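Local coordinates for protein MB2760 (Mycobacterium tuberculosis, PDB 2BNG) that hydrolyses long or bulky lipophilic epoxides in vitro, with physiological substrates that are unidentified but could be fatty acid or steroid derivatives, at residues 22-27 with 115-120; 31-36 with 66-71; 93-98 with 102-107; 137-140 with 145-148. All blocks are in the same frame, centred on the assembly; numbering follows the deposited sequence.

Contact 1 of 4, residues 22-27 with 115-120; sequences EAFLNA and GRITLW
Helix 13-30 packs against the sheet at strand 116-123, coming closest at Phe24 and Ile117, whose CA atoms are 8.7 Å apart. No hydrogen bond links 22-27 with 115-120. Phe24 CG is anti to the backbone N (chi1 166°), which aims the ring at the strand, and the ring ends against Trp120. The CE2-CZ edge of Phe24 points at one face of the indole in a T-shaped pair, with the planes at 79° and the centroid of the Phe24 ring 4.9 Å from that of the six-membered ring of Trp120. The closest atoms are Phe24 CZ and Trp120 CZ3, at 3.5 Å. Such a helix packed on a strongly curved sheet is the architecture of the NTF2-like fold, to which limonene-1,2-epoxide hydrolases belong. Within the strand, Thr118 and Leu119 both face Glu111 and make a classic beta bulge. Ile117 works nearer the root of the phenylalanine: its CD1 lies 3.6 Å from Phe24 CB and touches CG and CD2 as well, the two side chains crossing at about a right angle. Trp120 also meets the rings of Tyr46 and Phe110, and its NE1 makes a weak hydrogen bond to Asp122 OD2, the carboxylate assigned as proton acceptor.

Contact 2 of 4, residues 31-36 with 66-71; sequences EDFDTV and RMQGRV
Gln68 meets both Phe33 and Glu31, each in its own way. The phenylalanine presents its edge: CE2 of Phe33 comes within 3.3 Å of Gln68 CG, which sits near the ring plane, while Gln68 CB is 3.8 Å from the same CE2. The glutamine chain bends at its CB-CG bond (chi2 -92°), and its amide plane is turned 81° from the ring. Glu31 crosses Gln68 at about a right angle, its carboxylate plane 88° from the amide plane. An extended chain beyond CG carries that carboxylate across to the other loop. Glu31 itself ends helix 13-30 in a Schellman motif, with the positive phi expected there; Asp32 then takes the N-cap position of helix 33-39, and Thr35 OG1 donates to Asp32 OD2 over 2.7 Å, from above the carboxylate plane. The Glu31 backbone also covers part of the Phe33 ring, its C atom 3.8 Å above one face and toward the rim. A water completes the crossing. It donates to Glu31 OE2, accepts from Gly69 N at 2.9 Å, and donates again in a weak third bond to Val71 O. On its own side the loop turns back at Met67 O, which takes both Arg70 N and Val71 N. Asp34 makes a salt bridge to Arg65, at the end of helix 57-65 just before this loop.

Contact 3 of 4, residues 93-98 with 102-107; sequences DALIIG and VQFWVC
The beta hairpin of strands 86-97 and 100-113 carries Asp93, assigned as the proton donor of the active site. Four backbone hydrogen bonds close this part of it. Asp93 and Phe104 form one hydrogen-bonded antiparallel pair, with Asp93 N to Phe104 O at 2.9 Å and Phe104 N to Asp93 O at 3.1 Å; Leu95 and Val102 form the next. Between them Ala94 and Gln103 make a non-hydrogen-bonded pair, their CA atoms 4.2 Å apart. Asp93, Leu95, Val102 and Phe104 share one face of the sheet. There the Phe104 side chain, with CG between its backbone N and carbonyl carbon (chi1 50°), leans toward the partner strand: Asp93 CB makes an off-centre CH-pi contact 4.3 Å from the Phe104 ring centroid, and Leu95 CG lies at the ring edge, 3.9 Å from Phe104 CE2. Val106 CG2 packs against the carboxylate itself, 3.6 Å from Asp93 CG. OD1 of Asp93 meets Arg91 in a salt bridge, consistent with the Asp-Arg-Asp triad of limonene epoxide hydrolases. Carbon packing on CB and the carboxylate, with Arg91 at OD1, probably limits how the acid can turn in this buried site.

Contact 4 of 4, residues 137-140 with 145-148; sequences LVAL and LKAT
The flat group across this contact is the Leu145-Lys146 peptide, and the methyl of Ala139 lies over one of its faces. Ala139 CB sits almost directly above Lys146 N, at 3.4 Å, with Leu145 C at 3.8 Å under the same methyl. That methyl also touches the start of the lysine, 3.4 Å from Lys146 CA and 3.6 Å from Lys146 CB. The carbonyl of this peptide is used as well: Leu145 O accepts a hydrogen bond from Arg135 NE, one turn back along helix 126-139. Here the C-terminal tail folds back over the last turn of that helix after a short loop, so tail backbone covers a buried alanine. Beside it Val138 and Leu145 meet by their branch ends, CG1 of Val138 lying 3.6 Å from CD1 of Leu145, both residues being largely exposed. The valine methyl CG1 is anti to its own backbone N (chi1 165°), which turns it toward the tail. Lys146 starts with CG anti to N, then bends at chi3 (-85°) and delivers NZ to Pro99 O in the turn of the 86-97/100-113 hairpin; farther along the tail, Thr148 O accepts from Gln103 NE2.

Overall arrangement
The contacts string out across one subunit, from contact 1 to contact 4 with centres about 29 Å apart. Contacts 1 and 2 (centres about 14 Å apart) share the succession of helices 13-30 and 33-39. Contact 2 touches contact 3, about 15 Å away between centres, where Val71 packs on Ile96 and Ile97; contact 4 lies about 12 Å from contact 3, and the tail reaches its Gln103. Contacts 1 and 3 use neighbouring strands, 116-123 and 100-113, of the same mixed sheet. Along the chain, contact 1 spans contacts 2 and 3, and contact 4 follows. Asp93 and Asp122, the assigned catalytic pair, stand on strands flanking 100-113, consistent with one shared site, while contacts 2 and 4 tie loops to helix ends, away from it.

Contact 1 of 4, residues 22-27 with 115-120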
loop_
_atom_site.group_PDB
_atom_site.type_symbol
_atom_site.label_atom_id
_atom_site.label_comp_id
_atom_site.label_asym_id
_atom_site.label_seq_id
_atom_site.Cartn_x
_atom_site.Cartn_y
_atom_site.Cartn_z
ATOM N N GLU C 22 2.648 21.991 -26.044
ATOM C CA GLU C 22 3.407 21.794 -24.817
ATOM C C GLU C 22 4.814 21.251 -25.082
ATOM O O GLU C 22 5.800 21.749 -24.517
ATOM C CB GLU C 22 2.666 20.861 -23.878
ATOM C CG GLU C 22 1.456 21.481 -23.241
ATOM C CD GLU C 22 0.649 20.476 -22.427
ATOM O OE1 GLU C 22 0.646 19.274 -22.793
ATOM O OE2 GLU C 22 0.022 20.888 -21.423
ATOM N N ALA C 23 4.905 20.230 -25.937
ATOM C CA ALA C 23 6.215 19.674 -26.320
ATOM C C ALA C 23 7.090 20.770 -26.949
ATOM O O ALA C 23 8.272 20.908 -26.609
ATOM C CB ALA C 23 6.065 18.490 -27.245
ATOM N N PHE C 24 6.499 21.591 -27.812
ATOM C CA PHE C 24 7.268 22.646 -28.436
ATOM C C PHE C 24 7.823 23.696 -27.441
ATOM O O PHE C 24 8.994 24.041 -27.486
ATOM C CB PHE C 24 6.477 23.308 -29.564
ATOM C CG PHE C 24 7.076 24.593 -30.027
ATOM C CD1 PHE C 24 8.272 24.593 -30.731
ATOM C CD2 PHE C 24 6.459 25.806 -29.713
ATOM C CE1 PHE C 24 8.850 25.783 -31.139
ATOM C CE2 PHE C 24 7.007 27.015 -30.118
ATOM C CZ PHE C 24 8.217 27.012 -30.842
ATOM N N LEU C 25 6.975 24.186 -26.550
ATOM C CA LEU C 25 7.383 25.181 -25.556
ATOM C C LEU C 25 8.407 24.654 -24.540
ATOM O O LEU C 25 9.359 25.372 -24.204
ATOM C CB LEU C 25 6.163 25.810 -24.876
ATOM C CG LEU C 25 5.304 26.652 -25.844
ATOM C CD1 LEU C 25 3.933 26.924 -25.216
ATOM C CD2 LEU C 25 5.992 27.965 -26.261
ATOM N N ASN C 26 8.253 23.407 -24.091
ATOM C CA ASN C 26 9.293 22.788 -23.274
ATOM C C ASN C 26 10.582 22.661 -24.066
ATOM O O ASN C 26 11.666 22.901 -23.540
ATOM C CB ASN C 26 8.855 21.438 -22.677
ATOM C CG ASN C 26 7.776 21.599 -21.587
ATOM O OD1 ASN C 26 7.880 22.451 -20.693
ATOM N ND2 ASN C 26 6.735 20.787 -21.671
ATOM N N ALA C 27 10.470 22.333 -25.347
ATOM C CA ALA C 27 11.647 22.187 -26.188
ATOM C C ALA C 27 12.453 23.475 -26.296
ATOM O O ALA C 27 13.681 23.436 -26.272
ATOM C CB ALA C 27 11.268 21.665 -27.582
ATOM N N GLY C 115 0.371 17.304 -36.226
ATOM C CA GLY C 115 1.482 17.385 -35.279
ATOM C C GLY C 115 2.446 18.546 -35.490
ATOM O O GLY C 115 3.326 18.770 -34.662
ATOM N N ARG C 116 2.284 19.299 -36.581
ATOM C CA ARG C 116 3.159 20.451 -36.827
ATOM C C ARG C 116 2.487 21.802 -36.621
ATOM O O ARG C 116 1.314 21.989 -36.964
ATOM C CB ARG C 116 3.858 20.340 -38.189
ATOM C CG ARG C 116 4.577 18.999 -38.261
ATOM C CD ARG C 116 5.722 18.896 -39.205
ATOM N NE ARG C 116 6.899 19.718 -38.897
ATOM C CZ ARG C 116 8.019 19.686 -39.630
ATOM N NH1 ARG C 116 8.083 18.893 -40.649
ATOM N NH2 ARG C 116 9.085 20.416 -39.384
ATOM N N ILE C 117 3.244 22.732 -36.045
ATOM C CA ILE C 117 2.757 24.066 -35.763
ATOM C C ILE C 117 2.856 24.943 -37.005
ATOM O O ILE C 117 3.939 25.175 -37.540
ATOM C CB ILE C 117 3.511 24.690 -34.565
ATOM C CG1 ILE C 117 3.215 23.876 -33.294
ATOM C CG2 ILE C 117 3.169 26.205 -34.416
ATOM C CD1 ILE C 117 4.082 24.219 -32.078
ATOM N N THR C 118 1.698 25.431 -37.455
ATOM C CA THR C 118 1.615 26.285 -38.646
ATOM C C THR C 118 1.415 27.762 -38.317
ATOM O O THR C 118 1.754 28.627 -39.126
ATOM C CB THR C 118 0.541 25.784 -39.632
ATOM O OG1 THR C 118 -0.737 25.783 -38.986
ATOM C CG2 THR C 118 0.887 24.359 -40.112
ATOM N N LEU C 119 0.874 28.036 -37.125
ATOM C CA LEU C 119 0.747 29.395 -36.614
ATOM C C LEU C 119 1.275 29.460 -35.191
ATOM O O LEU C 119 0.962 28.602 -34.368
ATOM C CB LEU C 119 -0.701 29.902 -36.657
ATOM C CG LEU C 119 -0.945 31.280 -36.021
ATOM C CD1 LEU C 119 -0.236 32.420 -36.786
ATOM C CD2 LEU C 119 -2.428 31.573 -35.852
ATOM N N TRP C 120 2.083 30.484 -34.914
ATOM C CA TRP C 120 2.572 30.759 -33.558
ATOM C C TRP C 120 2.492 32.270 -33.363
ATOM O O TRP C 120 3.257 33.052 -33.967
ATOM C CB TRP C 120 3.989 30.237 -33.383
ATOM C CG TRP C 120 4.681 30.632 -32.116
ATOM C CD1 TRP C 120 4.103 31.073 -30.967
ATOM C CD2 TRP C 120 6.094 30.583 -31.869
ATOM N NE1 TRP C 120 5.073 31.313 -30.007
ATOM C CE2 TRP C 120 6.305 31.028 -30.543
ATOM C CE3 TRP C 120 7.206 30.209 -32.642
ATOM C CZ2 TRP C 120 7.583 31.095 -29.964
ATOM C CZ3 TRP C 120 8.487 30.293 -32.066
ATOM C CH2 TRP C 120 8.656 30.727 -30.746
#

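Contact 2 of 4, residues 31-36 with 66-71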
loop_
_atom_site.group_PDB
_atom_site.type_symbol
_atom_site.label_atom_id
_atom_site.label_comp_id
_atom_site.label_asym_id
_atom_site.label_seq_id
_atom_site.Cartn_x
_atom_site.Cartn_y
_atom_site.Cartn_z
ATOM N N GLU C 31 16.129 23.922 -24.817
ATOM C CA GLU C 31 17.109 24.052 -25.910
ATOM C C GLU C 31 17.262 22.771 -26.720
ATOM O O GLU C 31 18.354 22.429 -27.184
ATOM C CB GLU C 31 18.463 24.542 -25.395
ATOM C CG GLU C 31 18.418 25.987 -25.005
ATOM C CD GLU C 31 19.652 26.413 -24.280
ATOM O OE1 GLU C 31 20.622 25.681 -24.235
ATOM O OE2 GLU C 31 19.694 27.498 -23.743
ATOM N N ASP C 32 16.144 22.074 -26.887
ATOM C CA ASP C 32 16.100 20.790 -27.559
ATOM C C ASP C 32 15.735 21.090 -29.013
ATOM O O ASP C 32 14.564 20.997 -29.440
ATOM C CB ASP C 32 15.082 19.888 -26.852
ATOM C CG ASP C 32 14.813 18.577 -27.587
ATOM O OD1 ASP C 32 15.532 18.255 -28.564
ATOM O OD2 ASP C 32 13.850 17.872 -27.175
ATOM N N PHE C 33 16.759 21.462 -29.776
ATOM C CA PHE C 33 16.525 22.141 -31.059
ATOM C C PHE C 33 16.078 21.224 -32.167
ATOM O O PHE C 33 15.447 21.669 -33.127
ATOM C CB PHE C 33 17.706 23.028 -31.463
ATOM C CG PHE C 33 17.847 24.241 -30.598
ATOM C CD1 PHE C 33 16.846 25.213 -30.585
ATOM C CD2 PHE C 33 18.951 24.400 -29.772
ATOM C CE1 PHE C 33 16.954 26.329 -29.787
ATOM C CE2 PHE C 33 19.068 25.517 -28.956
ATOM C CZ PHE C 33 18.069 26.484 -28.959
ATOM N N ASP C 34 16.364 19.939 -32.021
ATOM C CA ASP C 34 15.847 18.972 -32.968
ATOM C C ASP C 34 14.330 18.748 -32.818
ATOM O O ASP C 34 13.626 18.560 -33.822
ATOM C CB ASP C 34 16.601 17.655 -32.876
ATOM C CG ASP C 34 18.073 17.804 -33.198
ATOM O OD1 ASP C 34 18.804 16.831 -33.059
ATOM O OD2 ASP C 34 18.534 18.882 -33.570
ATOM N N THR C 35 13.827 18.779 -31.585
ATOM C CA THR C 35 12.380 18.784 -31.364
ATOM C C THR C 35 11.731 20.088 -31.859
ATOM O O THR C 35 10.635 20.062 -32.420
ATOM C CB THR C 35 12.040 18.523 -29.886
ATOM O OG1 THR C 35 12.584 17.256 -29.505
ATOM C CG2 THR C 35 10.539 18.534 -29.637
ATOM N N VAL C 36 12.402 21.219 -31.652
ATOM C CA VAL C 36 11.931 22.496 -32.197
ATOM C C VAL C 36 11.793 22.411 -33.737
ATOM O O VAL C 36 10.773 22.807 -34.310
ATOM C CB VAL C 36 12.851 23.662 -31.785
ATOM C CG1 VAL C 36 12.560 24.907 -32.636
ATOM C CG2 VAL C 36 12.711 23.937 -30.277
ATOM N N ARG C 66 20.059 29.575 -33.180
ATOM C CA ARG C 66 21.216 30.449 -33.106
ATOM C C ARG C 66 21.221 31.375 -31.907
ATOM O O ARG C 66 22.201 32.063 -31.656
ATOM C CB ARG C 66 21.419 31.194 -34.408
ATOM C CG ARG C 66 22.001 30.265 -35.401
ATOM C CD ARG C 66 22.277 30.919 -36.663
ATOM N NE ARG C 66 22.701 29.899 -37.593
ATOM C CZ ARG C 66 22.760 30.106 -38.881
ATOM N NH1 ARG C 66 22.439 31.293 -39.280
ATOM N NH2 ARG C 66 23.130 29.171 -39.745
HETATM N N MSE C 67 20.147 31.359 -31.145
HETATM C CA MSE C 67 20.103 32.160 -29.952
HETATM C C MSE C 67 20.688 31.476 -28.715
HETATM O O MSE C 67 20.949 32.111 -27.680
HETATM C CB MSE C 67 18.686 32.622 -29.702
HETATM C CG MSE C 67 18.381 33.903 -30.463
HETATM SE SE MSE C 67 16.546 34.346 -30.142
HETATM C CE MSE C 67 15.742 33.909 -31.848
ATOM N N GLN C 68 20.900 30.178 -28.842
ATOM C CA GLN C 68 21.514 29.370 -27.826
ATOM C C GLN C 68 22.799 30.003 -27.284
ATOM O O GLN C 68 23.690 30.381 -28.055
ATOM C CB GLN C 68 21.857 28.069 -28.498
ATOM C CG GLN C 68 21.738 26.914 -27.679
ATOM C CD GLN C 68 22.958 26.543 -26.990
ATOM O OE1 GLN C 68 22.900 26.033 -25.927
ATOM N NE2 GLN C 68 24.072 26.748 -27.586
ATOM N N GLY C 69 22.901 30.118 -25.959
ATOM C CA GLY C 69 24.087 30.734 -25.348
ATOM C C GLY C 69 24.079 32.265 -25.298
ATOM O O GLY C 69 24.973 32.865 -24.725
ATOM N N ARG C 70 23.067 32.902 -25.886
ATOM C CA ARG C 70 22.933 34.364 -25.829
ATOM C C ARG C 70 21.700 34.813 -25.117
ATOM O O ARG C 70 21.716 35.768 -24.362
ATOM C CB ARG C 70 22.827 34.947 -27.220
ATOM C CG ARG C 70 24.098 35.070 -27.858
ATOM C CD ARG C 70 24.080 34.344 -29.052
ATOM N NE ARG C 70 25.191 34.653 -29.931
ATOM C CZ ARG C 70 26.416 34.134 -29.832
ATOM N NH1 ARG C 70 26.748 33.295 -28.852
ATOM N NH2 ARG C 70 27.329 34.465 -30.724
ATOM N N VAL C 71 20.599 34.160 -25.424
ATOM C CA VAL C 71 19.386 34.396 -24.680
ATOM C C VAL C 71 18.711 33.064 -24.367
ATOM O O VAL C 71 18.444 32.270 -25.268
ATOM C CB VAL C 71 18.464 35.427 -25.401
ATOM C CG1 VAL C 71 18.497 35.239 -26.862
ATOM C CG2 VAL C 71 17.042 35.348 -24.897
HETATM O O HOH W 1 20.383 29.788 -24.626
#

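Contact 3 of 4, residues 93-98 with 102-107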
loop_
_atom_site.group_PDB
_atom_site.type_symbol
_atom_site.label_atom_id
_atom_site.label_comp_id
_atom_site.label_asym_id
_atom_site.label_seq_id
_atom_site.Cartn_x
_atom_site.Cartn_y
_atom_site.Cartn_z
ATOM N N ASP C 93 6.503 34.065 -19.401
ATOM C CA ASP C 93 7.753 33.789 -20.095
ATOM C C ASP C 93 8.866 34.572 -19.405
ATOM O O ASP C 93 8.610 35.537 -18.691
ATOM C CB ASP C 93 7.656 34.212 -21.577
ATOM C CG ASP C 93 6.874 33.207 -22.451
ATOM O OD1 ASP C 93 7.077 33.235 -23.684
ATOM O OD2 ASP C 93 6.060 32.396 -21.932
ATOM N N ALA C 94 10.101 34.169 -19.640
ATOM C CA ALA C 94 11.255 34.937 -19.214
ATOM C C ALA C 94 12.333 34.874 -20.285
ATOM O O ALA C 94 12.586 33.805 -20.830
ATOM C CB ALA C 94 11.779 34.397 -17.896
ATOM N N LEU C 95 12.941 36.021 -20.599
ATOM C CA LEU C 95 14.153 36.045 -21.422
ATOM C C LEU C 95 15.334 36.306 -20.499
ATOM O O LEU C 95 15.268 37.181 -19.631
ATOM C CB LEU C 95 14.081 37.082 -22.554
ATOM C CG LEU C 95 12.859 37.036 -23.503
ATOM C CD1 LEU C 95 12.894 38.244 -24.440
ATOM C CD2 LEU C 95 12.729 35.735 -24.299
ATOM N N ILE C 96 16.398 35.525 -20.670
ATOM C CA ILE C 96 17.582 35.592 -19.821
ATOM C C ILE C 96 18.761 35.902 -20.698
ATOM O O ILE C 96 19.039 35.161 -21.628
ATOM C CB ILE C 96 17.910 34.221 -19.149
ATOM C CG1 ILE C 96 16.629 33.392 -18.893
ATOM C CG2 ILE C 96 18.866 34.393 -17.989
ATOM C CD1 ILE C 96 16.086 33.265 -17.581
ATOM N N ILE C 97 19.456 36.993 -20.392
ATOM C CA ILE C 97 20.665 37.392 -21.090
ATOM C C ILE C 97 21.695 37.598 -19.992
ATOM O O ILE C 97 21.658 38.605 -19.266
ATOM C CB ILE C 97 20.438 38.690 -21.906
ATOM C CG1 ILE C 97 19.289 38.498 -22.902
ATOM C CG2 ILE C 97 21.714 39.113 -22.659
ATOM C CD1 ILE C 97 18.454 39.714 -23.098
ATOM N N GLY C 98 22.593 36.617 -19.850
ATOM C CA GLY C 98 23.501 36.544 -18.718
ATOM C C GLY C 98 22.750 36.656 -17.397
ATOM O O GLY C 98 21.828 35.856 -17.129
ATOM N N VAL C 102 14.314 38.960 -17.600
ATOM C CA VAL C 102 13.149 39.786 -17.885
ATOM C C VAL C 102 11.915 38.902 -18.035
ATOM O O VAL C 102 11.804 38.098 -18.961
ATOM C CB VAL C 102 13.337 40.642 -19.175
ATOM C CG1 VAL C 102 12.099 41.505 -19.444
ATOM C CG2 VAL C 102 14.604 41.508 -19.086
ATOM N N GLN C 103 10.980 39.080 -17.120
ATOM C CA GLN C 103 9.838 38.203 -17.011
ATOM C C GLN C 103 8.544 38.974 -17.265
ATOM O O GLN C 103 8.381 40.105 -16.789
ATOM C CB GLN C 103 9.838 37.591 -15.611
ATOM C CG GLN C 103 8.943 36.398 -15.423
ATOM C CD GLN C 103 9.319 35.629 -14.163
ATOM O OE1 GLN C 103 10.400 35.128 -14.057
ATOM N NE2 GLN C 103 8.441 35.560 -13.215
ATOM N N PHE C 104 7.621 38.355 -17.987
ATOM C CA PHE C 104 6.425 39.043 -18.464
ATOM C C PHE C 104 5.356 37.999 -18.809
ATOM O O PHE C 104 5.699 36.833 -19.098
ATOM C CB PHE C 104 6.753 39.905 -19.713
ATOM C CG PHE C 104 7.505 39.153 -20.803
ATOM C CD1 PHE C 104 6.825 38.576 -21.858
ATOM C CD2 PHE C 104 8.899 39.034 -20.770
ATOM C CE1 PHE C 104 7.519 37.888 -22.876
ATOM C CE2 PHE C 104 9.587 38.333 -21.761
ATOM C CZ PHE C 104 8.896 37.755 -22.813
ATOM N N TRP C 105 4.083 38.398 -18.807
ATOM C CA TRP C 105 3.056 37.484 -19.241
ATOM C C TRP C 105 2.997 37.409 -20.774
ATOM O O TRP C 105 3.321 38.387 -21.470
ATOM C CB TRP C 105 1.709 37.849 -18.629
ATOM C CG TRP C 105 1.103 39.227 -19.034
ATOM C CD1 TRP C 105 1.020 40.349 -18.239
ATOM C CD2 TRP C 105 0.452 39.579 -20.279
ATOM N NE1 TRP C 105 0.379 41.371 -18.909
ATOM C CE2 TRP C 105 0.011 40.927 -20.154
ATOM C CE3 TRP C 105 0.169 38.883 -21.467
ATOM C CZ2 TRP C 105 -0.662 41.600 -21.185
ATOM C CZ3 TRP C 105 -0.524 39.560 -22.497
ATOM C CH2 TRP C 105 -0.910 40.908 -22.341
ATOM N N VAL C 106 2.620 36.234 -21.283
ATOM C CA VAL C 106 2.325 36.041 -22.704
ATOM C C VAL C 106 1.076 35.173 -22.843
ATOM O O VAL C 106 0.911 34.168 -22.124
ATOM C CB VAL C 106 3.449 35.313 -23.449
ATOM C CG1 VAL C 106 3.094 35.186 -24.939
ATOM C CG2 VAL C 106 4.769 36.031 -23.274
ATOM N N CYS C 107 0.210 35.577 -23.768
ATOM C CA CYS C 107 -0.845 34.717 -24.268
ATOM C C CYS C 107 -0.452 34.308 -25.704
ATOM O O CYS C 107 -0.233 35.152 -26.560
ATOM C CB CYS C 107 -2.207 35.431 -24.200
ATOM S SG CYS C 107 -2.774 35.695 -22.438
#

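Contact 4 of 4, residues 137-140 with 145-148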
loop_
_atom_site.group_PDB
_atom_site.type_symbol
_atom_site.label_atom_id
_atom_site.label_comp_id
_atom_site.label_asym_id
_atom_site.label_seq_id
_atom_site.Cartn_x
_atom_site.Cartn_y
_atom_site.Cartn_z
ATOM N N LEU C 137 16.589 44.772 -14.189
ATOM C CA LEU C 137 17.683 45.696 -13.953
ATOM C C LEU C 137 17.951 45.929 -12.467
ATOM O O LEU C 137 19.096 45.920 -12.042
ATOM C CB LEU C 137 17.421 47.010 -14.670
ATOM C CG LEU C 137 17.462 46.934 -16.194
ATOM C CD1 LEU C 137 17.076 48.300 -16.746
ATOM C CD2 LEU C 137 18.846 46.470 -16.724
ATOM N N VAL C 138 16.895 46.114 -11.686
ATOM C CA VAL C 138 17.035 46.267 -10.242
ATOM C C VAL C 138 17.659 45.014 -9.606
ATOM O O VAL C 138 18.534 45.122 -8.732
ATOM C CB VAL C 138 15.693 46.623 -9.549
ATOM C CG1 VAL C 138 15.789 46.422 -8.047
ATOM C CG2 VAL C 138 15.288 48.066 -9.867
ATOM N N ALA C 139 17.222 43.840 -10.057
ATOM C CA ALA C 139 17.700 42.581 -9.486
ATOM C C ALA C 139 19.188 42.315 -9.792
ATOM O O ALA C 139 19.856 41.591 -9.070
ATOM C CB ALA C 139 16.842 41.441 -9.940
ATOM N N LEU C 140 19.693 42.922 -10.848
ATOM C CA LEU C 140 21.104 42.932 -11.214
ATOM C C LEU C 140 22.013 43.487 -10.131
ATOM O O LEU C 140 23.220 43.222 -10.112
ATOM C CB LEU C 140 21.288 43.831 -12.429
ATOM C CG LEU C 140 21.839 43.312 -13.745
ATOM C CD1 LEU C 140 21.283 41.947 -14.047
ATOM C CD2 LEU C 140 21.538 44.312 -14.848
ATOM N N LEU C 145 15.688 40.693 -5.719
ATOM C CA LEU C 145 14.360 41.087 -6.205
ATOM C C LEU C 145 14.070 40.449 -7.561
ATOM O O LEU C 145 13.126 40.834 -8.242
ATOM C CB LEU C 145 14.182 42.621 -6.206
ATOM C CG LEU C 145 14.410 43.405 -4.896
ATOM C CD1 LEU C 145 14.390 44.896 -5.150
ATOM C CD2 LEU C 145 13.398 43.048 -3.809
ATOM N N LYS C 146 14.884 39.457 -7.928
ATOM C CA LYS C 146 14.785 38.806 -9.234
ATOM C C LYS C 146 13.545 37.928 -9.320
ATOM O O LYS C 146 13.263 37.160 -8.398
ATOM C CB LYS C 146 16.048 37.990 -9.548
ATOM C CG LYS C 146 16.123 37.523 -10.998
ATOM C CD LYS C 146 17.364 36.693 -11.266
ATOM C CE LYS C 146 18.553 37.567 -11.594
ATOM N NZ LYS C 146 19.529 36.794 -12.393
ATOM N N ALA C 147 12.814 38.059 -10.430
ATOM C CA ALA C 147 11.616 37.262 -10.707
ATOM C C ALA C 147 11.951 35.771 -10.786
ATOM O O ALA C 147 13.075 35.386 -11.137
ATOM C CB ALA C 147 10.969 37.741 -11.992
ATOM N N THR C 148 10.987 34.930 -10.431
ATOM C CA THR C 148 11.166 33.476 -10.512
ATOM C C THR C 148 9.910 32.843 -11.099
ATOM O O THR C 148 8.818 33.422 -11.005
ATOM C CB THR C 148 11.415 32.843 -9.110
ATOM O OG1 THR C 148 10.534 33.448 -8.161
ATOM C CG2 THR C 148 12.859 33.028 -8.644
#